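Long-range contacts in hypothetical protein (Pseudomonas syringae pv. tomato, PDB 2OT9), which is of unknown function but belongs to the YaeQ family, placed in the PDDEXK nuclease-like clan, and holds a meso-tartaric acid molecule in the crystal: residues H32-R43 with F57-A68; V127-V136 with H168-E178. All blocks are in the same frame, centred on the assembly; numbering follows the deposited sequence. Where two conformers were deposited one is given.

Interaction 1 of 2, residues H32-R43 with F57-A68; sequences HPSETEERMTVR and FGRGLSDVDEPA. With SRT (S,R meso-tartaric acid), chain C.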
loop_
_atom_site.group_PDB
_atom_site.type_symbol
_atom_site.label_atom_id
_atom_site.label_comp_id
_atom_site.label_asym_id
_atom_site.label_seq_id
_atom_site.Cartn_x
_atom_site.Cartn_y
_atom_site.Cartn_z
ATOM N N HIS A 32 -1.739 -14.573 1.342
ATOM C CA HIS A 32 -2.344 -15.422 2.354
ATOM C C HIS A 32 -3.808 -15.700 1.918
ATOM O O HIS A 32 -4.392 -14.864 1.245
ATOM C CB HIS A 32 -2.281 -14.695 3.709
ATOM C CG HIS A 32 -2.890 -15.463 4.841
ATOM N ND1 HIS A 32 -2.209 -16.443 5.531
ATOM C CD2 HIS A 32 -4.126 -15.410 5.386
ATOM C CE1 HIS A 32 -3.000 -16.959 6.455
ATOM N NE2 HIS A 32 -4.170 -16.345 6.390
ATOM N N PRO A 33 -4.383 -16.872 2.267
ATOM C CA PRO A 33 -5.787 -17.168 1.902
ATOM C C PRO A 33 -6.787 -16.105 2.353
ATOM O O PRO A 33 -7.791 -15.899 1.682
ATOM C CB PRO A 33 -6.070 -18.489 2.614
ATOM C CG PRO A 33 -4.753 -19.110 2.783
ATOM C CD PRO A 33 -3.768 -18.006 2.986
ATOM N N SER A 34 -6.498 -15.412 3.452
ATOM C CA SER A 34 -7.367 -14.348 3.965
ATOM C C SER A 34 -7.178 -12.992 3.283
ATOM O O SER A 34 -7.955 -12.065 3.514
ATOM C CB SER A 34 -7.150 -14.170 5.461
ATOM O OG SER A 34 -7.519 -15.355 6.138
ATOM N N GLU A 35 -6.140 -12.873 2.470
ATOM C CA GLU A 35 -5.880 -11.644 1.736
ATOM C C GLU A 35 -6.653 -11.670 0.425
ATOM O O GLU A 35 -6.383 -12.501 -0.444
ATOM C CB GLU A 35 -4.394 -11.468 1.447
ATOM C CG GLU A 35 -4.095 -10.217 0.614
ATOM C CD GLU A 35 -2.635 -9.818 0.667
ATOM O OE1 GLU A 35 -1.779 -10.725 0.686
ATOM O OE2 GLU A 35 -2.344 -8.601 0.674
ATOM N N THR A 36 -7.613 -10.759 0.285
ATOM C CA THR A 36 -8.406 -10.700 -0.944
ATOM C C THR A 36 -7.558 -10.135 -2.080
ATOM O O THR A 36 -6.502 -9.518 -1.835
ATOM C CB THR A 36 -9.664 -9.826 -0.789
ATOM O OG1 THR A 36 -9.271 -8.499 -0.445
ATOM C CG2 THR A 36 -10.615 -10.396 0.269
ATOM N N GLU A 37 -8.012 -10.335 -3.321
ATOM C CA GLU A 37 -7.359 -9.713 -4.484
ATOM C C GLU A 37 -7.288 -8.197 -4.310
ATOM O O GLU A 37 -6.285 -7.583 -4.657
ATOM C CB GLU A 37 -8.096 -10.067 -5.793
ATOM C CG GLU A 37 -7.855 -11.490 -6.249
ATOM C CD GLU A 37 -8.811 -11.939 -7.369
ATOM O OE1 GLU A 37 -9.997 -11.521 -7.393
ATOM O OE2 GLU A 37 -8.358 -12.728 -8.220
ATOM N N GLU A 38 -8.353 -7.601 -3.766
ATOM C CA GLU A 38 -8.374 -6.162 -3.495
ATOM C C GLU A 38 -7.282 -5.734 -2.506
ATOM O O GLU A 38 -6.581 -4.747 -2.725
ATOM C CB GLU A 38 -9.763 -5.742 -2.995
ATOM C CG GLU A 38 -10.833 -5.672 -4.109
ATOM C CD GLU A 38 -11.500 -7.011 -4.437
ATOM O OE1 GLU A 38 -11.253 -8.053 -3.751
ATOM O OE2 GLU A 38 -12.305 -7.017 -5.404
ATOM N N ARG A 39 -7.136 -6.479 -1.418
ATOM C CA ARG A 39 -6.109 -6.159 -0.410
ATOM C C ARG A 39 -4.714 -6.242 -1.010
ATOM O O ARG A 39 -3.904 -5.330 -0.868
ATOM C CB ARG A 39 -6.238 -7.092 0.808
ATOM C CG ARG A 39 -5.198 -6.789 1.908
ATOM C CD ARG A 39 -5.465 -7.600 3.187
ATOM N NE ARG A 39 -6.687 -7.142 3.837
ATOM C CZ ARG A 39 -6.746 -6.166 4.742
ATOM N NH1 ARG A 39 -5.636 -5.576 5.162
ATOM N NH2 ARG A 39 -7.923 -5.812 5.269
HETATM N N MSE A 40 -4.427 -7.340 -1.700
HETATM C CA MSE A 40 -3.156 -7.480 -2.399
HETATM C C MSE A 40 -2.904 -6.323 -3.368
HETATM O O MSE A 40 -1.803 -5.767 -3.410
HETATM C CB MSE A 40 -3.106 -8.806 -3.160
HETATM C CG MSE A 40 -1.956 -8.810 -4.169
HETATM SE SE MSE A 40 -1.409 -10.616 -4.605
HETATM C CE MSE A 40 -0.789 -11.022 -2.833
ATOM N N THR A 41 -3.920 -5.960 -4.143
ATOM C CA THR A 41 -3.804 -4.854 -5.088
ATOM C C THR A 41 -3.475 -3.530 -4.401
ATOM O O THR A 41 -2.665 -2.755 -4.905
ATOM C CB THR A 41 -5.072 -4.752 -5.949
ATOM O OG1 THR A 41 -5.208 -5.988 -6.679
ATOM C CG2 THR A 41 -4.998 -3.568 -6.910
ATOM N N VAL A 42 -4.085 -3.279 -3.245
ATOM C CA VAL A 42 -3.731 -2.087 -2.470
ATOM C C VAL A 42 -2.252 -2.141 -2.032
ATOM O O VAL A 42 -1.547 -1.126 -2.109
ATOM C CB VAL A 42 -4.672 -1.868 -1.262
ATOM C CG1 VAL A 42 -4.304 -0.574 -0.539
ATOM C CG2 VAL A 42 -6.143 -1.744 -1.750
ATOM N N ARG A 43 -1.777 -3.308 -1.599
ATOM C CA ARG A 43 -0.341 -3.464 -1.285
ATOM C C ARG A 43 0.563 -3.159 -2.492
ATOM O O ARG A 43 1.627 -2.550 -2.337
ATOM C CB ARG A 43 -0.044 -4.873 -0.766
ATOM C CG ARG A 43 -0.617 -5.134 0.616
ATOM C CD ARG A 43 0.257 -6.122 1.392
ATOM N NE ARG A 43 0.265 -7.454 0.792
ATOM C CZ ARG A 43 1.133 -8.415 1.102
ATOM N NH1 ARG A 43 1.043 -9.605 0.498
ATOM N NH2 ARG A 43 2.091 -8.194 2.011
ATOM N N PHE A 57 7.808 -6.234 1.030
ATOM C CA PHE A 57 6.510 -6.695 1.540
ATOM C C PHE A 57 6.702 -7.420 2.864
ATOM O O PHE A 57 7.631 -8.209 3.014
ATOM C CB PHE A 57 5.782 -7.591 0.521
ATOM C CG PHE A 57 5.356 -6.862 -0.728
ATOM C CD1 PHE A 57 4.191 -6.113 -0.749
ATOM C CD2 PHE A 57 6.143 -6.906 -1.877
ATOM C CE1 PHE A 57 3.805 -5.428 -1.912
ATOM C CE2 PHE A 57 5.773 -6.222 -3.032
ATOM C CZ PHE A 57 4.596 -5.490 -3.054
ATOM N N GLY A 58 5.841 -7.121 3.832
ATOM C CA GLY A 58 5.839 -7.833 5.096
ATOM C C GLY A 58 4.886 -9.004 4.986
ATOM O O GLY A 58 4.381 -9.307 3.896
ATOM N N ARG A 59 4.634 -9.664 6.113
ATOM C CA ARG A 59 3.648 -10.750 6.161
ATOM C C ARG A 59 2.212 -10.248 6.358
ATOM O O ARG A 59 1.287 -11.059 6.484
ATOM C CB ARG A 59 4.030 -11.803 7.205
ATOM C CG ARG A 59 5.359 -12.518 6.910
ATOM C CD ARG A 59 5.565 -13.731 7.813
ATOM N NE ARG A 59 4.931 -14.947 7.294
ATOM C CZ ARG A 59 5.576 -16.078 6.999
ATOM N NH1 ARG A 59 6.890 -16.178 7.176
ATOM N NH2 ARG A 59 4.902 -17.123 6.535
ATOM N N GLY A 60 2.037 -8.919 6.384
ATOM C CA GLY A 60 0.708 -8.272 6.402
ATOM C C GLY A 60 -0.266 -8.896 7.392
ATOM O O GLY A 60 0.107 -9.174 8.540
ATOM N N LEU A 61 -1.498 -9.155 6.939
ATOM C CA LEU A 61 -2.555 -9.673 7.815
ATOM C C LEU A 61 -2.264 -11.028 8.478
ATOM O O LEU A 61 -2.897 -11.371 9.480
ATOM C CB LEU A 61 -3.936 -9.686 7.113
ATOM C CG LEU A 61 -4.255 -10.472 5.831
ATOM C CD1 LEU A 61 -3.721 -11.888 5.855
ATOM C CD2 LEU A 61 -5.766 -10.482 5.626
ATOM N N SER A 62 -1.307 -11.783 7.943
ATOM C CA SER A 62 -0.988 -13.114 8.491
ATOM C C SER A 62 -0.078 -13.099 9.742
ATOM O O SER A 62 0.093 -14.130 10.403
ATOM C CB SER A 62 -0.414 -14.026 7.395
ATOM O OG SER A 62 0.996 -13.935 7.295
ATOM N N ASP A 63 0.505 -11.937 10.055
ATOM C CA ASP A 63 1.371 -11.769 11.235
ATOM C C ASP A 63 1.143 -10.394 11.866
ATOM O O ASP A 63 1.495 -9.370 11.277
ATOM C CB ASP A 63 2.843 -11.916 10.832
ATOM C CG ASP A 63 3.816 -11.832 12.024
ATOM O OD1 ASP A 63 3.438 -11.376 13.133
ATOM O OD2 ASP A 63 4.987 -12.230 11.837
ATOM N N VAL A 64 0.584 -10.377 13.076
ATOM C CA VAL A 64 0.263 -9.117 13.747
ATOM C C VAL A 64 1.475 -8.204 14.012
ATOM O O VAL A 64 1.325 -6.990 14.129
ATOM C CB VAL A 64 -0.537 -9.327 15.061
ATOM C CG1 VAL A 64 -1.959 -9.791 14.743
ATOM C CG2 VAL A 64 0.182 -10.297 16.000
ATOM N N ASP A 65 2.666 -8.789 14.086
ATOM C CA ASP A 65 3.869 -8.017 14.405
ATOM C C ASP A 65 4.545 -7.399 13.171
ATOM O O ASP A 65 5.593 -6.746 13.294
ATOM C CB ASP A 65 4.857 -8.886 15.190
ATOM C CG ASP A 65 4.226 -9.500 16.432
ATOM O OD1 ASP A 65 3.535 -8.776 17.187
ATOM O OD2 ASP A 65 4.402 -10.716 16.644
ATOM N N GLU A 66 3.968 -7.623 11.991
ATOM C CA GLU A 66 4.525 -7.095 10.743
ATOM C C GLU A 66 3.506 -6.218 9.993
ATOM O O GLU A 66 2.309 -6.408 10.130
ATOM C CB GLU A 66 5.020 -8.229 9.838
ATOM C CG GLU A 66 6.241 -8.984 10.390
ATOM C CD GLU A 66 7.096 -9.637 9.312
ATOM O OE1 GLU A 66 6.846 -9.418 8.096
ATOM O OE2 GLU A 66 8.049 -10.355 9.689
ATOM N N PRO A 67 3.982 -5.217 9.229
ATOM C CA PRO A 67 3.081 -4.420 8.397
ATOM C C PRO A 67 2.848 -5.084 7.043
ATOM O O PRO A 67 3.472 -6.103 6.740
ATOM C CB PRO A 67 3.861 -3.128 8.192
ATOM C CG PRO A 67 5.312 -3.565 8.239
ATOM C CD PRO A 67 5.383 -4.762 9.139
ATOM N N ALA A 68 1.992 -4.474 6.227
ATOM C CA ALA A 68 1.804 -4.855 4.838
ATOM C C ALA A 68 3.086 -4.608 4.043
ATOM O O ALA A 68 3.506 -5.457 3.247
ATOM C CB ALA A 68 0.644 -4.074 4.250
HETATM O O1 SRT C . -7.688 -3.908 7.332
HETATM O O11 SRT C . -8.060 -4.706 9.329
HETATM C C1 SRT C . -7.372 -4.623 8.294
HETATM C C2 SRT C . -6.079 -5.384 8.153
HETATM O O2 SRT C . -6.141 -6.794 8.420
HETATM C C3 SRT C . -5.074 -4.683 9.037
HETATM O O3 SRT C . -4.655 -3.567 8.246
HETATM C C4 SRT C . -3.920 -5.586 9.427
HETATM O O4 SRT C . -3.372 -6.356 8.592
HETATM O O41 SRT C . -3.541 -5.529 10.616
#
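The guanidinium group of Arg43 lies with one face against Phe57, whose CD1 is offset toward the rim, while its edge is turned to the backbone of loop 57-68. NH2 donates to Gly58 O (3.2 Å), in the plane of the group, and weakly to Ala68 O (3.3 Å), near that plane. Arginine suits this buried place because one planar group can serve several carbonyls. Bends at chi2 (-149°) and chi3 (-66°) carry its chain over the small CB of Ala68, which CD meets at 3.5 Å. NE forms a salt bridge with Glu35 OE2 (2.9 Å), weak as a hydrogen bond, which probably offsets the buried charge and, with the two carbonyls, may help set the plane. Farther along, the His32 ring takes Ser62 CB over one face, a CH-pi contact with CB 3.9 Å from the centroid, while Pro33 CD lies over the centre of the opposite face. Leu61 divides its branches: CD1 goes to His32 CD2 (3.6 Å), CD2 to Ser34 O and to CD of Arg39. The Arg39 guanidinium meets the tartrate at its edge, NH2 donating to SRT O1 (2.8 Å) in a nearly straight bond (167°), with O2 over one face. Thr36 N-caps the helix that carries both arginines. The whole is a helix start joined to a strand-connecting loop, with Arg39 and Leu61 forming one wall of the tartrate pocket.

Interaction 2 of 2, residues V127-V136 with H168-E178; sequences VNIAAVPQDV and HEVQLQWLTGE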
loop_
_atom_site.group_PDB
_atom_site.type_symbol
_atom_site.label_atom_id
_atom_site.label_comp_id
_atom_site.label_asym_id
_atom_site.label_seq_id
_atom_site.Cartn_x
_atom_site.Cartn_y
_atom_site.Cartn_z
ATOM N N VAL A 127 1.877 10.304 10.835
ATOM C CA VAL A 127 0.969 9.283 10.322
ATOM C C VAL A 127 0.226 9.879 9.129
ATOM O O VAL A 127 -0.285 10.998 9.196
ATOM C CB VAL A 127 -0.005 8.754 11.408
ATOM C CG1 VAL A 127 -1.020 7.769 10.808
ATOM C CG2 VAL A 127 0.773 8.108 12.559
ATOM N N ASN A 128 0.184 9.124 8.038
ATOM C CA ASN A 128 -0.307 9.613 6.759
ATOM C C ASN A 128 -1.291 8.601 6.224
ATOM O O ASN A 128 -0.970 7.410 6.165
ATOM C CB ASN A 128 0.868 9.783 5.777
ATOM C CG ASN A 128 1.950 10.688 6.318
ATOM O OD1 ASN A 128 1.880 11.899 6.147
ATOM N ND2 ASN A 128 2.969 10.102 6.956
ATOM N N ILE A 129 -2.489 9.055 5.872
ATOM C CA ILE A 129 -3.579 8.150 5.514
ATOM C C ILE A 129 -4.265 8.643 4.256
ATOM O O ILE A 129 -4.750 9.789 4.207
ATOM C CB ILE A 129 -4.664 8.029 6.646
ATOM C CG1 ILE A 129 -4.043 7.584 7.971
ATOM C CG2 ILE A 129 -5.807 7.067 6.215
ATOM C CD1 ILE A 129 -5.006 7.614 9.151
ATOM N N ALA A 130 -4.302 7.780 3.241
ATOM C CA ALA A 130 -5.014 8.064 2.003
ATOM C C ALA A 130 -5.952 6.897 1.734
ATOM O O ALA A 130 -5.657 5.760 2.113
ATOM C CB ALA A 130 -4.027 8.226 0.851
ATOM N N ALA A 131 -7.084 7.164 1.104
ATOM C CA ALA A 131 -8.036 6.108 0.747
ATOM C C ALA A 131 -8.021 5.852 -0.770
ATOM O O ALA A 131 -7.949 6.795 -1.564
ATOM C CB ALA A 131 -9.431 6.491 1.197
ATOM N N VAL A 132 -8.116 4.580 -1.149
ATOM C CA VAL A 132 -8.203 4.158 -2.544
ATOM C C VAL A 132 -9.692 4.011 -2.889
ATOM O O VAL A 132 -10.407 3.317 -2.166
ATOM C CB VAL A 132 -7.512 2.776 -2.757
ATOM C CG1 VAL A 132 -7.581 2.348 -4.225
ATOM C CG2 VAL A 132 -6.039 2.791 -2.267
ATOM N N PRO A 133 -10.167 4.665 -3.964
ATOM C CA PRO A 133 -11.603 4.559 -4.352
ATOM C C PRO A 133 -11.973 3.121 -4.735
ATOM O O PRO A 133 -11.176 2.434 -5.377
ATOM C CB PRO A 133 -11.711 5.473 -5.593
ATOM C CG PRO A 133 -10.523 6.367 -5.527
ATOM C CD PRO A 133 -9.419 5.560 -4.862
ATOM N N GLN A 134 -13.174 2.672 -4.369
ATOM C CA GLN A 134 -13.521 1.265 -4.557
ATOM C C GLN A 134 -13.701 0.886 -6.022
ATOM O O GLN A 134 -13.359 -0.233 -6.408
ATOM C CB GLN A 134 -14.757 0.845 -3.730
ATOM C CG GLN A 134 -15.068 -0.704 -3.746
ATOM C CD GLN A 134 -14.133 -1.604 -2.878
ATOM O OE1 GLN A 134 -14.211 -2.836 -2.954
ATOM N NE2 GLN A 134 -13.274 -1.004 -2.070
ATOM N N ASP A 135 -14.228 1.804 -6.829
ATOM C CA ASP A 135 -14.482 1.491 -8.241
ATOM C C ASP A 135 -13.214 1.078 -8.989
ATOM O O ASP A 135 -13.189 0.010 -9.578
ATOM C CB ASP A 135 -15.273 2.593 -8.976
ATOM C CG ASP A 135 -14.556 3.962 -9.017
ATOM O OD1 ASP A 135 -13.431 4.132 -8.491
ATOM O OD2 ASP A 135 -15.159 4.896 -9.601
ATOM N N VAL A 136 -12.161 1.895 -8.937
ATOM C CA VAL A 136 -10.916 1.566 -9.661
ATOM C C VAL A 136 -10.187 0.380 -9.019
ATOM O O VAL A 136 -9.520 -0.408 -9.698
ATOM C CB VAL A 136 -9.964 2.794 -9.804
ATOM C CG1 VAL A 136 -9.401 3.259 -8.443
ATOM C CG2 VAL A 136 -8.818 2.480 -10.788
ATOM N N HIS A 168 -5.858 2.871 -15.978
ATOM C CA HIS A 168 -6.817 3.179 -14.923
ATOM C C HIS A 168 -6.252 4.265 -14.031
ATOM O O HIS A 168 -5.106 4.166 -13.575
ATOM C CB HIS A 168 -7.089 1.912 -14.100
ATOM C CG HIS A 168 -7.404 0.708 -14.941
ATOM N ND1 HIS A 168 -6.509 -0.320 -15.136
ATOM C CD2 HIS A 168 -8.497 0.397 -15.672
ATOM C CE1 HIS A 168 -7.049 -1.232 -15.929
ATOM N NE2 HIS A 168 -8.256 -0.821 -16.268
ATOM N N GLU A 169 -7.057 5.289 -13.774
ATOM C CA GLU A 169 -6.622 6.438 -12.992
ATOM C C GLU A 169 -6.977 6.241 -11.520
ATOM O O GLU A 169 -8.148 6.105 -11.167
ATOM C CB GLU A 169 -7.243 7.744 -13.534
ATOM C CG GLU A 169 -6.971 8.961 -12.639
ATOM C CD GLU A 169 -7.232 10.318 -13.308
ATOM O OE1 GLU A 169 -7.611 10.367 -14.498
ATOM O OE2 GLU A 169 -7.050 11.347 -12.625
ATOM N N VAL A 170 -5.953 6.218 -10.676
ATOM C CA VAL A 170 -6.133 6.067 -9.235
ATOM C C VAL A 170 -5.906 7.407 -8.562
ATOM O O VAL A 170 -4.780 7.887 -8.484
ATOM C CB VAL A 170 -5.161 5.008 -8.651
ATOM C CG1 VAL A 170 -5.350 4.883 -7.136
ATOM C CG2 VAL A 170 -5.358 3.659 -9.361
ATOM N N GLN A 171 -6.987 8.000 -8.073
ATOM C CA GLN A 171 -6.915 9.274 -7.384
ATOM C C GLN A 171 -7.105 9.058 -5.883
ATOM O O GLN A 171 -8.200 8.735 -5.425
ATOM C CB GLN A 171 -7.958 10.251 -7.949
ATOM C CG GLN A 171 -7.788 11.672 -7.428
ATOM C CD GLN A 171 -6.382 12.214 -7.675
ATOM O OE1 GLN A 171 -5.941 12.318 -8.815
ATOM N NE2 GLN A 171 -5.673 12.551 -6.598
ATOM N N LEU A 172 -6.025 9.203 -5.123
ATOM C CA LEU A 172 -6.085 8.906 -3.696
ATOM C C LEU A 172 -6.764 10.057 -2.990
ATOM O O LEU A 172 -6.551 11.209 -3.341
ATOM C CB LEU A 172 -4.681 8.704 -3.136
ATOM C CG LEU A 172 -3.849 7.592 -3.767
ATOM C CD1 LEU A 172 -2.445 7.668 -3.192
ATOM C CD2 LEU A 172 -4.478 6.175 -3.562
ATOM N N GLN A 173 -7.612 9.740 -2.020
ATOM C CA GLN A 173 -8.193 10.770 -1.162
ATOM C C GLN A 173 -7.366 10.851 0.109
ATOM O O GLN A 173 -7.348 9.902 0.880
ATOM C CB GLN A 173 -9.650 10.449 -0.810
ATOM C CG GLN A 173 -10.279 11.516 0.135
ATOM C CD GLN A 173 -11.697 11.179 0.588
ATOM O OE1 GLN A 173 -11.960 10.099 1.115
ATOM N NE2 GLN A 173 -12.611 12.119 0.401
ATOM N N TRP A 174 -6.701 11.975 0.340
ATOM C CA TRP A 174 -5.898 12.149 1.562
ATOM C C TRP A 174 -6.766 12.494 2.767
ATOM O O TRP A 174 -7.481 13.502 2.749
ATOM C CB TRP A 174 -4.777 13.193 1.337
ATOM C CG TRP A 174 -3.726 12.596 0.478
ATOM C CD1 TRP A 174 -3.634 12.679 -0.887
ATOM C CD2 TRP A 174 -2.661 11.743 0.904
ATOM N NE1 TRP A 174 -2.555 11.938 -1.331
ATOM C CE2 TRP A 174 -1.944 11.357 -0.250
ATOM C CE3 TRP A 174 -2.227 11.277 2.163
ATOM C CZ2 TRP A 174 -0.818 10.532 -0.191
ATOM C CZ3 TRP A 174 -1.120 10.437 2.216
ATOM C CH2 TRP A 174 -0.423 10.082 1.049
ATOM N N LEU A 175 -6.713 11.657 3.804
ATOM C CA LEU A 175 -7.427 11.921 5.053
ATOM C C LEU A 175 -6.557 12.707 6.052
ATOM O O LEU A 175 -7.038 13.619 6.732
ATOM C CB LEU A 175 -7.925 10.616 5.700
ATOM C CG LEU A 175 -9.185 9.989 5.091
ATOM C CD1 LEU A 175 -8.931 9.441 3.724
ATOM C CD2 LEU A 175 -9.788 8.894 6.006
ATOM N N THR A 176 -5.277 12.349 6.127
ATOM C CA THR A 176 -4.323 13.056 6.981
ATOM C C THR A 176 -2.922 12.928 6.383
ATOM O O THR A 176 -2.611 11.926 5.731
ATOM C CB THR A 176 -4.353 12.528 8.450
ATOM O OG1 THR A 176 -3.653 13.446 9.304
ATOM C CG2 THR A 176 -3.699 11.161 8.550
ATOM N N GLY A 177 -2.093 13.941 6.588
ATOM C CA GLY A 177 -0.695 13.870 6.172
ATOM C C GLY A 177 -0.570 13.889 4.660
ATOM O O GLY A 177 -1.409 14.482 3.972
ATOM N N GLU A 178 0.479 13.246 4.140
ATOM C CA GLU A 178 0.852 13.409 2.736
ATOM C C GLU A 178 1.782 12.285 2.291
ATOM O O GLU A 178 2.268 11.488 3.110
ATOM C CB GLU A 178 1.563 14.760 2.524
ATOM C CG GLU A 178 2.867 14.919 3.311
ATOM C CD GLU A 178 3.586 16.246 3.073
ATOM O OE1 GLU A 178 4.706 16.403 3.606
ATOM O OE2 GLU A 178 3.056 17.130 2.359
#
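Ala130 sets its methyl group squarely over the six-membered ring of Trp174, CB standing 3.7 Å from the centroid and only 8° off the normal, a CH-pi contact for which a small side chain is well suited. Glu178 CA lies over the opposite face of the indole, toward its rim, and Asn128 CB lies at its edge. The same Asn128 turns its amide toward the chain end, where OD1 accepts from Glu178 N (2.8 Å). Gly177, a glycine with positive phi, lets its CA come close to that oxygen. Ile129 crosses Thr176 at a slant, CG1 touching CG2 at 3.6 Å; its CG2, anti to the backbone N, meets Leu175 CB instead. Two residues, Leu175 and Thr176, stand opposite the single Ile129, a classic beta bulge in which Ile129 O accepts from Leu175 N (2.7 Å) and Thr176 N (3.2 Å). Beyond the bulge Ala131 and Gln173 form an antiparallel hydrogen-bonded pair. Val132 and Leu172 then run alongside each other in the same direction, with CG2 and CD2 3.9 Å apart, whereas Val136 meets Val170 at about a right angle, CG2 to CG2. These apolar chains pack together where strand 127-131 gives way to helix 134-141. Strand 127-131 lies between strand 166-174, antiparallel to it, and the parallel strand 101-106, bonded through Leu104 and Ala106, while helix 134-141 rests on Val170 through Leu140.

Both segments of interaction 1 precede those of interaction 2 in the chain; their centres, about 18 Å apart, flank the centre of the molecule. They nevertheless touch: Val42 CG1, on the helix of interaction 1, packs against Val132 CG2 of interaction 2 at 4.2 Å. Leu137 of helix 134-141 joins them as well, since both valines rest on it. Their relation to the ligand differs. Residues 32-43 and 57-68 supply Arg39 and Leu61 to the tartrate pocket, which Val84, Gly85, Gln86, Pro87 and Arg91 complete; residues 127-136 and 168-178 supply none. The side chain of Ile129 is about 11 Å from the bound meso-tartaric acid (SRT).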